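Local coordinates for protein pyridoxine 4-oxidase (Mesorhizobium loti, PDB 4HA6) that probably oxidises pyridoxine at its 4-hydroxymethyl group, using bound FAD as cofactor, as a member of the GMC oxidoreductase family, at residues E63-A66 with A72-W75; L118-A123 with V493-E498; P386-T391 with V441-H446. All coordinates share one frame; numbering follows the deposited sequence.

Contact 1 (E63-A66 with A72-W75); sequences EAQA and AHHW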
loop_
_atom_site.group_PDB
_atom_site.type_symbol
_atom_site.label_atom_id
_atom_site.label_comp_id
_atom_site.label_asym_id
_atom_site.label_seq_id
_atom_site.Cartn_x
_atom_site.Cartn_y
_atom_site.Cartn_z
ATOM N N GLU A 63 -2.890 -10.331 15.185
ATOM C CA GLU A 63 -2.564 -11.425 16.103
ATOM C C GLU A 63 -1.051 -11.512 16.337
ATOM O O GLU A 63 -0.261 -11.038 15.517
ATOM C CB GLU A 63 -3.045 -12.753 15.534
ATOM C CG GLU A 63 -4.570 -12.837 15.335
ATOM C CD GLU A 63 -5.335 -12.610 16.627
ATOM O OE1 GLU A 63 -5.895 -11.499 16.811
ATOM O OE2 GLU A 63 -5.370 -13.542 17.456
ATOM N N ALA A 64 -0.649 -12.123 17.450
ATOM C CA ALA A 64 0.758 -12.480 17.668
ATOM C C ALA A 64 1.287 -13.303 16.490
ATOM O O ALA A 64 0.597 -14.205 16.029
ATOM C CB ALA A 64 0.904 -13.276 18.970
ATOM N N GLN A 65 2.499 -13.010 16.006
ATOM C CA GLN A 65 3.058 -13.768 14.869
ATOM C C GLN A 65 4.211 -14.691 15.245
ATOM O O GLN A 65 5.303 -14.213 15.578
ATOM C CB GLN A 65 3.553 -12.826 13.765
ATOM C CG GLN A 65 2.470 -11.982 13.141
ATOM C CD GLN A 65 1.461 -12.815 12.390
ATOM O OE1 GLN A 65 1.767 -13.367 11.339
ATOM N NE2 GLN A 65 0.256 -12.905 12.918
ATOM N N ALA A 66 3.977 -15.999 15.143
ATOM C CA ALA A 66 4.979 -17.019 15.458
ATOM C C ALA A 66 6.261 -16.837 14.643
ATOM O O ALA A 66 7.371 -17.129 15.121
ATOM C CB ALA A 66 4.395 -18.412 15.223
ATOM N N ALA A 72 3.092 -9.090 18.052
ATOM C CA ALA A 72 1.882 -8.579 17.417
ATOM C C ALA A 72 2.256 -7.239 16.809
ATOM O O ALA A 72 3.140 -6.554 17.309
ATOM C CB ALA A 72 0.768 -8.404 18.453
ATOM N N HIS A 73 1.587 -6.849 15.738
ATOM C CA HIS A 73 2.013 -5.676 15.001
ATOM C C HIS A 73 0.903 -4.632 14.927
ATOM O O HIS A 73 -0.282 -4.970 14.917
ATOM C CB HIS A 73 2.410 -6.088 13.585
ATOM C CG HIS A 73 3.570 -7.030 13.535
ATOM N ND1 HIS A 73 4.824 -6.641 13.117
ATOM C CD2 HIS A 73 3.670 -8.345 13.843
ATOM C CE1 HIS A 73 5.649 -7.673 13.178
ATOM N NE2 HIS A 73 4.971 -8.722 13.611
ATOM N N HIS A 74 1.288 -3.367 14.857
ATOM C CA HIS A 74 0.305 -2.302 14.711
ATOM C C HIS A 74 0.197 -1.900 13.252
ATOM O O HIS A 74 1.214 -1.655 12.609
ATOM C CB HIS A 74 0.682 -1.106 15.588
ATOM C CG HIS A 74 0.207 -1.231 17.000
ATOM N ND1 HIS A 74 -0.855 -0.500 17.496
ATOM C CD2 HIS A 74 0.630 -2.016 18.019
ATOM C CE1 HIS A 74 -1.057 -0.825 18.759
ATOM N NE2 HIS A 74 -0.170 -1.746 19.101
ATOM N N TRP A 75 -1.026 -1.854 12.727
ATOM C CA TRP A 75 -1.254 -1.493 11.324
ATOM C C TRP A 75 -1.991 -0.162 11.190
ATOM O O TRP A 75 -3.217 -0.105 11.292
ATOM C CB TRP A 75 -2.052 -2.589 10.607
ATOM C CG TRP A 75 -1.214 -3.783 10.156
ATOM C CD1 TRP A 75 0.062 -4.097 10.548
ATOM C CD2 TRP A 75 -1.594 -4.787 9.197
ATOM N NE1 TRP A 75 0.488 -5.244 9.907
ATOM C CE2 TRP A 75 -0.512 -5.685 9.072
ATOM C CE3 TRP A 75 -2.750 -5.015 8.438
ATOM C CZ2 TRP A 75 -0.552 -6.801 8.218
ATOM C CZ3 TRP A 75 -2.792 -6.121 7.593
ATOM C CH2 TRP A 75 -1.700 -6.999 7.489
#

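Contact 2 (L118-A123 with V493-E498); sequences LPVFQA and VLAIAE. With FAD (flavin-adenine dinucleotide), chain B.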
loop_
_atom_site.group_PDB
_atom_site.type_symbol
_atom_site.label_atom_id
_atom_site.label_comp_id
_atom_site.label_asym_id
_atom_site.label_seq_id
_atom_site.Cartn_x
_atom_site.Cartn_y
_atom_site.Cartn_z
ATOM N N LEU A 118 0.401 0.675 -18.937
ATOM C CA LEU A 118 1.267 1.811 -19.286
ATOM C C LEU A 118 0.481 3.115 -19.572
ATOM O O LEU A 118 0.748 4.143 -18.936
ATOM C CB LEU A 118 2.225 1.425 -20.422
ATOM C CG LEU A 118 3.708 1.785 -20.340
ATOM C CD1 LEU A 118 4.234 1.831 -18.920
ATOM C CD2 LEU A 118 4.497 0.766 -21.147
ATOM N N PRO A 119 -0.522 3.071 -20.476
ATOM C CA PRO A 119 -1.310 4.300 -20.677
ATOM C C PRO A 119 -2.110 4.702 -19.437
ATOM O O PRO A 119 -2.486 5.866 -19.315
ATOM C CB PRO A 119 -2.296 3.916 -21.789
ATOM C CG PRO A 119 -1.731 2.707 -22.433
ATOM C CD PRO A 119 -0.971 1.981 -21.366
ATOM N N VAL A 120 -2.396 3.750 -18.549
ATOM C CA VAL A 120 -3.137 4.062 -17.320
ATOM C C VAL A 120 -2.256 4.826 -16.331
ATOM O O VAL A 120 -2.656 5.882 -15.826
ATOM C CB VAL A 120 -3.750 2.789 -16.668
ATOM C CG1 VAL A 120 -4.275 3.079 -15.257
ATOM C CG2 VAL A 120 -4.865 2.212 -17.550
ATOM N N PHE A 121 -1.059 4.301 -16.061
ATOM C CA PHE A 121 -0.087 5.015 -15.229
ATOM C C PHE A 121 0.153 6.421 -15.803
ATOM O O PHE A 121 0.075 7.418 -15.092
ATOM C CB PHE A 121 1.231 4.238 -15.166
ATOM C CG PHE A 121 1.214 3.080 -14.208
ATOM C CD1 PHE A 121 1.579 1.808 -14.636
ATOM C CD2 PHE A 121 0.849 3.260 -12.879
ATOM C CE1 PHE A 121 1.568 0.735 -13.766
ATOM C CE2 PHE A 121 0.833 2.182 -11.994
ATOM C CZ PHE A 121 1.198 0.917 -12.448
ATOM N N GLN A 122 0.420 6.487 -17.101
ATOM C CA GLN A 122 0.635 7.766 -17.775
ATOM C C GLN A 122 -0.515 8.761 -17.600
ATOM O O GLN A 122 -0.273 9.955 -17.437
ATOM C CB GLN A 122 0.938 7.538 -19.265
ATOM C CG GLN A 122 2.235 6.757 -19.516
ATOM C CD GLN A 122 2.341 6.262 -20.943
ATOM O OE1 GLN A 122 1.458 6.512 -21.754
ATOM N NE2 GLN A 122 3.419 5.549 -21.253
ATOM N N ALA A 123 -1.763 8.287 -17.652
ATOM C CA ALA A 123 -2.911 9.175 -17.423
ATOM C C ALA A 123 -2.925 9.718 -15.990
ATOM O O ALA A 123 -3.435 10.819 -15.725
ATOM C CB ALA A 123 -4.220 8.460 -17.725
ATOM N N VAL A 493 -2.696 0.649 -6.646
ATOM C CA VAL A 493 -4.082 0.857 -6.224
ATOM C C VAL A 493 -4.717 1.920 -7.121
ATOM O O VAL A 493 -5.895 1.820 -7.509
ATOM C CB VAL A 493 -4.167 1.357 -4.765
ATOM C CG1 VAL A 493 -5.616 1.611 -4.372
ATOM C CG2 VAL A 493 -3.519 0.353 -3.810
ATOM N N LEU A 494 -3.941 2.946 -7.453
ATOM C CA LEU A 494 -4.454 4.022 -8.290
ATOM C C LEU A 494 -4.654 3.507 -9.714
ATOM O O LEU A 494 -5.674 3.788 -10.346
ATOM C CB LEU A 494 -3.532 5.248 -8.233
ATOM C CG LEU A 494 -3.370 5.939 -6.866
ATOM C CD1 LEU A 494 -2.270 6.992 -6.956
ATOM C CD2 LEU A 494 -4.658 6.573 -6.370
ATOM N N ALA A 495 -3.712 2.709 -10.205
ATOM C CA ALA A 495 -3.905 2.070 -11.515
ATOM C C ALA A 495 -5.162 1.186 -11.531
ATOM O O ALA A 495 -5.926 1.213 -12.489
ATOM C CB ALA A 495 -2.675 1.285 -11.927
ATOM N N ILE A 496 -5.400 0.435 -10.461
ATOM C CA ILE A 496 -6.630 -0.348 -10.360
ATOM C C ILE A 496 -7.866 0.535 -10.456
ATOM O O ILE A 496 -8.854 0.196 -11.128
ATOM C CB ILE A 496 -6.695 -1.151 -9.031
ATOM C CG1 ILE A 496 -5.659 -2.264 -9.042
ATOM C CG2 ILE A 496 -8.095 -1.783 -8.826
ATOM C CD1 ILE A 496 -5.550 -2.990 -7.721
ATOM N N ALA A 497 -7.835 1.666 -9.774
ATOM C CA ALA A 497 -9.017 2.520 -9.768
ATOM C C ALA A 497 -9.225 3.144 -11.157
ATOM O O ALA A 497 -10.350 3.150 -11.680
ATOM C CB ALA A 497 -8.912 3.572 -8.695
ATOM N N GLU A 498 -8.143 3.648 -11.759
ATOM C CA GLU A 498 -8.255 4.254 -13.083
ATOM C C GLU A 498 -8.754 3.250 -14.126
ATOM O O GLU A 498 -9.602 3.601 -14.953
ATOM C CB GLU A 498 -6.939 4.896 -13.534
ATOM C CG GLU A 498 -6.959 5.491 -14.958
ATOM C CD GLU A 498 -7.986 6.613 -15.159
ATOM O OE1 GLU A 498 -8.367 6.865 -16.323
ATOM O OE2 GLU A 498 -8.410 7.257 -14.174
HETATM P PA FAD B . -7.325 3.437 1.710
HETATM O O1A FAD B . -6.561 4.544 0.996
HETATM O O2A FAD B . -6.831 2.971 3.051
HETATM O O5B FAD B . -8.859 3.934 1.840
HETATM C C5B FAD B . -9.848 3.301 2.646
HETATM C C4B FAD B . -10.841 4.400 2.995
HETATM O O4B FAD B . -12.152 3.879 3.234
HETATM C C3B FAD B . -10.420 5.126 4.266
HETATM O O3B FAD B . -10.560 6.531 4.001
HETATM C C2B FAD B . -11.411 4.656 5.329
HETATM O O2B FAD B . -11.645 5.672 6.320
HETATM C C1B FAD B . -12.655 4.344 4.502
HETATM N N9A FAD B . -13.534 3.270 5.053
HETATM C C8A FAD B . -13.140 2.087 5.572
HETATM N N7A FAD B . -14.220 1.352 5.953
HETATM C C5A FAD B . -15.337 2.064 5.673
HETATM C C6A FAD B . -16.804 1.865 5.817
HETATM N N6A FAD B . -17.313 0.710 6.352
HETATM N N1A FAD B . -17.621 2.870 5.392
HETATM C C2A FAD B . -17.135 4.007 4.851
HETATM N N3A FAD B . -15.812 4.238 4.692
HETATM C C4A FAD B . -14.876 3.324 5.075
HETATM N N1 FAD B . 2.138 3.280 -0.511
HETATM C C2 FAD B . 3.038 3.712 -1.413
HETATM O O2 FAD B . 2.918 3.336 -2.601
HETATM N N3 FAD B . 4.074 4.504 -1.080
HETATM C C4 FAD B . 4.271 4.939 0.176
HETATM O O4 FAD B . 5.252 5.669 0.475
HETATM C C4X FAD B . 3.320 4.506 1.226
HETATM N N5 FAD B . 3.452 4.881 2.515
HETATM C C5X FAD B . 2.555 4.485 3.453
HETATM C C6 FAD B . 2.695 4.886 4.779
HETATM C C7 FAD B . 1.770 4.487 5.740
HETATM C C7M FAD B . 1.935 4.933 7.171
HETATM C C8 FAD B . 0.620 3.625 5.348
HETATM C C8M FAD B . -0.374 3.189 6.391
HETATM C C9 FAD B . 0.468 3.219 4.023
HETATM C C9A FAD B . 1.405 3.618 3.069
HETATM N N10 FAD B . 1.265 3.211 1.731
HETATM C C10 FAD B . 2.210 3.639 0.788
HETATM C "C1'" FAD B . 0.146 2.347 1.334
HETATM C "C2'" FAD B . -0.938 3.091 0.572
HETATM O "O2'" FAD B . -1.246 4.328 1.234
HETATM C "C3'" FAD B . -2.166 2.178 0.541
HETATM O "O3'" FAD B . -1.762 0.894 0.039
HETATM C "C4'" FAD B . -3.269 2.756 -0.328
HETATM O "O4'" FAD B . -3.593 4.064 0.176
HETATM C "C5'" FAD B . -4.506 1.851 -0.339
HETATM O "O5'" FAD B . -5.618 2.624 -0.785
HETATM P P FAD B . -7.086 1.986 -0.761
HETATM O O1P FAD B . -8.036 2.813 -1.618
HETATM O O2P FAD B . -6.990 0.492 -0.993
HETATM O O3P FAD B . -7.486 2.137 0.785
#

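Contact 3 (P386-T391 with V441-H446); sequences PAYLQT and VITHHH. With PXM (4-(aminomethyl)-5-(hydroxymethyl)-2-methylpyridin-3-ol), chain J; FAD (flavin-adenine dinucleotide), chain B.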
loop_
_atom_site.group_PDB
_atom_site.type_symbol
_atom_site.label_atom_id
_atom_site.label_comp_id
_atom_site.label_asym_id
_atom_site.label_seq_id
_atom_site.Cartn_x
_atom_site.Cartn_y
_atom_site.Cartn_z
ATOM N N PRO A 386 -1.396 -11.825 9.419
ATOM C CA PRO A 386 -0.634 -11.673 8.182
ATOM C C PRO A 386 0.250 -12.891 7.876
ATOM O O PRO A 386 0.767 -12.944 6.764
ATOM C CB PRO A 386 0.242 -10.434 8.449
ATOM C CG PRO A 386 0.282 -10.301 9.951
ATOM C CD PRO A 386 -1.039 -10.810 10.426
ATOM N N ALA A 387 0.413 -13.820 8.825
ATOM C CA ALA A 387 1.275 -15.008 8.646
ATOM C C ALA A 387 2.694 -14.626 8.241
ATOM O O ALA A 387 3.286 -15.237 7.344
ATOM C CB ALA A 387 0.677 -15.977 7.625
ATOM N N TYR A 388 3.245 -13.619 8.910
ATOM C CA TYR A 388 4.563 -13.111 8.545
ATOM C C TYR A 388 5.625 -14.209 8.662
ATOM O O TYR A 388 5.626 -14.989 9.626
ATOM C CB TYR A 388 4.957 -11.930 9.437
ATOM C CG TYR A 388 4.287 -10.597 9.167
ATOM C CD1 TYR A 388 3.937 -9.768 10.228
ATOM C CD2 TYR A 388 4.060 -10.130 7.866
ATOM C CE1 TYR A 388 3.366 -8.533 10.024
ATOM C CE2 TYR A 388 3.472 -8.869 7.648
ATOM C CZ TYR A 388 3.128 -8.084 8.743
ATOM O OH TYR A 388 2.550 -6.840 8.602
ATOM N N LEU A 389 6.525 -14.257 7.682
ATOM C CA LEU A 389 7.661 -15.189 7.687
ATOM C C LEU A 389 7.289 -16.657 7.913
ATOM O O LEU A 389 7.996 -17.365 8.636
ATOM C CB LEU A 389 8.690 -14.765 8.741
ATOM C CG LEU A 389 9.777 -13.756 8.330
ATOM C CD1 LEU A 389 9.420 -12.989 7.056
ATOM C CD2 LEU A 389 10.109 -12.800 9.476
ATOM N N GLN A 390 6.206 -17.127 7.298
ATOM C CA GLN A 390 5.778 -18.500 7.575
ATOM C C GLN A 390 6.357 -19.523 6.581
ATOM O O GLN A 390 6.337 -20.730 6.826
ATOM C CB GLN A 390 4.252 -18.585 7.653
ATOM C CG GLN A 390 3.729 -19.523 8.762
ATOM C CD GLN A 390 4.109 -19.064 10.175
ATOM O OE1 GLN A 390 3.422 -18.242 10.778
ATOM N NE2 GLN A 390 5.207 -19.599 10.703
ATOM N N THR A 391 6.878 -19.042 5.462
ATOM C CA THR A 391 7.418 -19.940 4.460
ATOM C C THR A 391 8.937 -19.984 4.551
ATOM O O THR A 391 9.574 -19.031 5.028
ATOM C CB THR A 391 6.994 -19.510 3.043
ATOM O OG1 THR A 391 7.509 -18.191 2.754
ATOM C CG2 THR A 391 5.471 -19.513 2.931
ATOM N N VAL A 441 11.716 -7.205 12.096
ATOM C CA VAL A 441 10.799 -6.847 11.008
ATOM C C VAL A 441 9.579 -6.043 11.491
ATOM O O VAL A 441 8.999 -6.329 12.552
ATOM C CB VAL A 441 10.337 -8.080 10.177
ATOM C CG1 VAL A 441 11.493 -8.641 9.324
ATOM C CG2 VAL A 441 9.741 -9.168 11.071
ATOM N N ILE A 442 9.196 -5.039 10.705
ATOM C CA ILE A 442 7.947 -4.306 10.931
ATOM C C ILE A 442 7.179 -4.252 9.612
ATOM O O ILE A 442 7.764 -4.538 8.563
ATOM C CB ILE A 442 8.229 -2.870 11.403
ATOM C CG1 ILE A 442 9.184 -2.168 10.438
ATOM C CG2 ILE A 442 8.810 -2.858 12.826
ATOM C CD1 ILE A 442 9.597 -0.787 10.913
ATOM N N THR A 443 5.891 -3.884 9.648
ATOM C CA THR A 443 5.112 -3.750 8.415
ATOM C C THR A 443 5.599 -2.594 7.529
ATOM O O THR A 443 5.961 -1.517 8.026
ATOM C CB THR A 443 3.584 -3.593 8.685
ATOM O OG1 THR A 443 2.897 -3.364 7.449
ATOM C CG2 THR A 443 3.295 -2.433 9.620
ATOM N N HIS A 444 5.592 -2.819 6.216
ATOM C CA HIS A 444 5.960 -1.787 5.253
ATOM C C HIS A 444 4.714 -0.998 4.842
ATOM O O HIS A 444 4.812 -0.081 4.030
ATOM C CB HIS A 444 6.614 -2.453 4.038
ATOM C CG HIS A 444 7.403 -1.527 3.150
ATOM N ND1 HIS A 444 7.218 -0.164 3.118
ATOM C CD2 HIS A 444 8.377 -1.796 2.244
ATOM C CE1 HIS A 444 8.041 0.371 2.224
ATOM N NE2 HIS A 444 8.757 -0.597 1.690
ATOM N N HIS A 445 3.553 -1.382 5.387
ATOM C CA HIS A 445 2.288 -0.770 5.204
ATOM C C HIS A 445 1.591 -1.023 3.912
ATOM O O HIS A 445 0.950 -0.149 3.427
ATOM C CB HIS A 445 2.346 0.740 5.433
ATOM C CG HIS A 445 2.795 1.114 6.771
ATOM N ND1 HIS A 445 4.010 1.464 7.021
ATOM C CD2 HIS A 445 2.176 1.041 7.960
ATOM C CE1 HIS A 445 4.138 1.660 8.276
ATOM N NE2 HIS A 445 3.030 1.398 8.841
ATOM N N HIS A 446 1.707 -2.200 3.353
ATOM C CA HIS A 446 1.129 -2.526 2.051
ATOM C C HIS A 446 0.153 -3.707 2.081
ATOM O O HIS A 446 0.309 -4.631 1.273
ATOM C CB HIS A 446 2.253 -2.844 1.050
ATOM C CG HIS A 446 3.306 -1.784 0.972
ATOM N ND1 HIS A 446 4.624 -2.065 0.693
ATOM C CD2 HIS A 446 3.231 -0.444 1.142
ATOM C CE1 HIS A 446 5.323 -0.941 0.707
ATOM N NE2 HIS A 446 4.499 0.055 0.961
HETATM N N1 PXM J . 9.443 3.196 5.069
HETATM C C2 PXM J . 8.257 2.703 5.420
HETATM C C2A PXM J . 8.020 2.066 6.753
HETATM C C3 PXM J . 7.243 2.812 4.481
HETATM O O3 PXM J . 5.996 2.317 4.793
HETATM C C4 PXM J . 7.457 3.404 3.218
HETATM C C5 PXM J . 8.756 3.905 2.914
HETATM C C5A PXM J . 9.181 4.591 1.630
HETATM O O5 PXM J . 8.466 4.314 0.477
HETATM C C6 PXM J . 9.735 3.772 3.905
HETATM C C4A PXM J . 6.282 3.464 2.284
HETATM N N4 PXM J . 5.585 2.219 2.140
HETATM P PA FAD B . -7.325 3.437 1.710
HETATM O O1A FAD B . -6.561 4.544 0.996
HETATM O O2A FAD B . -6.831 2.971 3.051
HETATM O O5B FAD B . -8.859 3.934 1.840
HETATM C C5B FAD B . -9.848 3.301 2.646
HETATM C C4B FAD B . -10.841 4.400 2.995
HETATM O O4B FAD B . -12.152 3.879 3.234
HETATM C C3B FAD B . -10.420 5.126 4.266
HETATM O O3B FAD B . -10.560 6.531 4.001
HETATM C C2B FAD B . -11.411 4.656 5.329
HETATM O O2B FAD B . -11.645 5.672 6.320
HETATM C C1B FAD B . -12.655 4.344 4.502
HETATM N N9A FAD B . -13.534 3.270 5.053
HETATM C C8A FAD B . -13.140 2.087 5.572
HETATM N N7A FAD B . -14.220 1.352 5.953
HETATM C C5A FAD B . -15.337 2.064 5.673
HETATM C C6A FAD B . -16.804 1.865 5.817
HETATM N N6A FAD B . -17.313 0.710 6.352
HETATM N N1A FAD B . -17.621 2.870 5.392
HETATM C C2A FAD B . -17.135 4.007 4.851
HETATM N N3A FAD B . -15.812 4.238 4.692
HETATM C C4A FAD B . -14.876 3.324 5.075
HETATM N N1 FAD B . 2.138 3.280 -0.511
HETATM C C2 FAD B . 3.038 3.712 -1.413
HETATM O O2 FAD B . 2.918 3.336 -2.601
HETATM N N3 FAD B . 4.074 4.504 -1.080
HETATM C C4 FAD B . 4.271 4.939 0.176
HETATM O O4 FAD B . 5.252 5.669 0.475
HETATM C C4X FAD B . 3.320 4.506 1.226
HETATM N N5 FAD B . 3.452 4.881 2.515
HETATM C C5X FAD B . 2.555 4.485 3.453
HETATM C C6 FAD B . 2.695 4.886 4.779
HETATM C C7 FAD B . 1.770 4.487 5.740
HETATM C C7M FAD B . 1.935 4.933 7.171
HETATM C C8 FAD B . 0.620 3.625 5.348
HETATM C C8M FAD B . -0.374 3.189 6.391
HETATM C C9 FAD B . 0.468 3.219 4.023
HETATM C C9A FAD B . 1.405 3.618 3.069
HETATM N N10 FAD B . 1.265 3.211 1.731
HETATM C C10 FAD B . 2.210 3.639 0.788
HETATM C "C1'" FAD B . 0.146 2.347 1.334
HETATM C "C2'" FAD B . -0.938 3.091 0.572
HETATM O "O2'" FAD B . -1.246 4.328 1.234
HETATM C "C3'" FAD B . -2.166 2.178 0.541
HETATM O "O3'" FAD B . -1.762 0.894 0.039
HETATM C "C4'" FAD B . -3.269 2.756 -0.328
HETATM O "O4'" FAD B . -3.593 4.064 0.176
HETATM C "C5'" FAD B . -4.506 1.851 -0.339
HETATM O "O5'" FAD B . -5.618 2.624 -0.785
HETATM P P FAD B . -7.086 1.986 -0.761
HETATM O O1P FAD B . -8.036 2.813 -1.618
HETATM O O2P FAD B . -6.990 0.492 -0.993
HETATM O O3P FAD B . -7.486 2.137 0.785
#

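Contact 1 (E63-A66 with A72-W75)
The amide nitrogen NE2 of Gln65, whose aliphatic part leans on the His73 ring, is held twice. One bond goes back within its own segment, Gln65 NE2 to Glu63 O at 3.2 Å with a nearly straight N-H...O angle of 169°; the other goes to the carboxylate oxygen OD2 of Asp385. Glu63 O lies in the amide plane of Gln65, but the nitrogen comes to it from above the carbonyl plane, 64° out. The chain has to fold for this: chi2 of -65° bends it and swings the amide back toward Glu63. At the other end of the amide, OE1 accepts from Tyr388 N, which leaves the group little freedom to flip.

Across the contact Gln65 offers its methylene, not its amide. CG of Gln65 sits 3.9 Å from His73 CD2, approaching the ring obliquely, and the two side chains cross at about a right angle, with their flat groups steeply inclined. His73 NE2 bonds to Thr68 OG1 in the intervening loop. Next to this pair the meeting is mostly backbone: Ala72 CA lies 4.1 Å from Ala64 CA and 3.8 Å from Glu63 O, and the Ala72 methyl lies alongside the same carbonyl. Glu63 turns its carboxylate elsewhere, to a salt bridge with Arg381.

The backbone bond between His73 and Thr62 carries the pairing on to strands 60-61 and 74-75, while Gln65 pairs with Arg71 farther out in the loop. The contact thus draws together the two arms of the loop in a small two-stranded antiparallel beta hairpin.

Contact 2 (L118-A123 with V493-E498)
Val120 and Phe121 both meet the Ala495 methyl, which faces their helix. CE2 of Phe121 comes to 3.6 Å from Ala495 CB, with CZ of the same ring close behind. On the other flank Val120 CG1 lies 4.1 Å from Ala495 CB and also touches the Ala495 carbonyl oxygen. Val120 CG1 also packs 3.6 Å from Glu498 CG and nearly as close to its CB.

The torsions of both partners serve this second touch. Val120 holds CG1 opposite its backbone N (chi1 169°), sending that branch straight across the interface. Glu498 extends in the same manner at chi1, then bends at chi2 (61°), so that its methylenes lie against the valine while the carboxylate passes on beyond it. There OE1 forms salt bridges with Arg19 and with Arg502 one turn further along its own helix.

Further out, the short helical segments cross steeply, at 103°, with their axes 9.4 Å apart. Pro119 lies where helix 114-124 is kinked, just ahead of the valine. The Phe121 ring also reaches Phe100 of helix 97-107 and Ala491 of helix 490-506, so three helices share it. On another flank of helix 490-506, Val493 sets CG1 3.7 Å from FAD O5', and His490 at the start of that helix gives its backbone N to the cofactor.

Chemically the join is a close apolar fit, its one buried acid matched by two arginines that would probably favour its ionised form; one side of the C-terminal helix is thus packed on protein while another lines the dinucleotide.

Contact 3 (P386-T391 with V441-H446)
Tyr388 and Leu389 reach Thr443 and Val441 by van der Waals contact. Tyr388 OH lies 3.4 Å from Thr443 CB, the two side chains crossing at a slant. Leu389 CD2 and Val441 CG2 meet tip to tip at 4.0 Å, with Phe398 of helix 392-409 touching both residues. One face of the tyrosine ring is covered by Pro386 CB.

Polar bonds join the same ends through a third residue: OD2 of Asp291 is shared by Tyr388 OH and Thr443 OG1. Chi1 of 176° puts OG1 of Thr443 opposite its own backbone N, where it also accepts from His445 N at 2.9 Å. This ST turn fixes the backbone as strand 441-443 gives way to the three histidines.

His444 and His445 hold pyridoxamine by hydrogen bonds. Its O3 donates to the His444 carbonyl, PXM O3 to His444 O being 2.8 Å, and accepts from the imidazole, His445 ND1 to PXM O3 being 3.1 Å with an angle of 163°. The amine N4 also donates to His444 O. Apart from these bonds, His446 NE2 makes a close approach of 2.7 Å to PXM N4.

Methyl groups cover both faces of the His445 ring, FAD C7M over one and Thr443 CG2 on the other, with O3 in its plane at the edge. With an alanine here, O3 would probably lose its imidazole donor, and a gap would be likely to open between the flavin methyl and Thr443.

With two partners on O3 and N4 turned toward His444 O and His446, the aminomethyl group of pyridoxamine is held close to the flavin, consistent with a site where the 4-hydroxymethyl group of pyridoxine would be oxidised.

From the N terminus, contact 1 comes first and closes a short loop of five residues between 63-66 and 72-75, finished before either of the others begins. Contact 2 then opens at helix 114-124 and closes only at the C-terminal helix 490-506, spanning some 370 residues. Contact 3 falls wholly within that span, bringing the turn after strand 383-385 to strand 441-443. None cross. Contacts 1 and 3 touch, their centres about 9 Å apart, so the hairpin of contact 1 rests on the 386-391 turn of contact 3. Contact 2 lies across the chain's centre from both, but it shares FAD with contact 3.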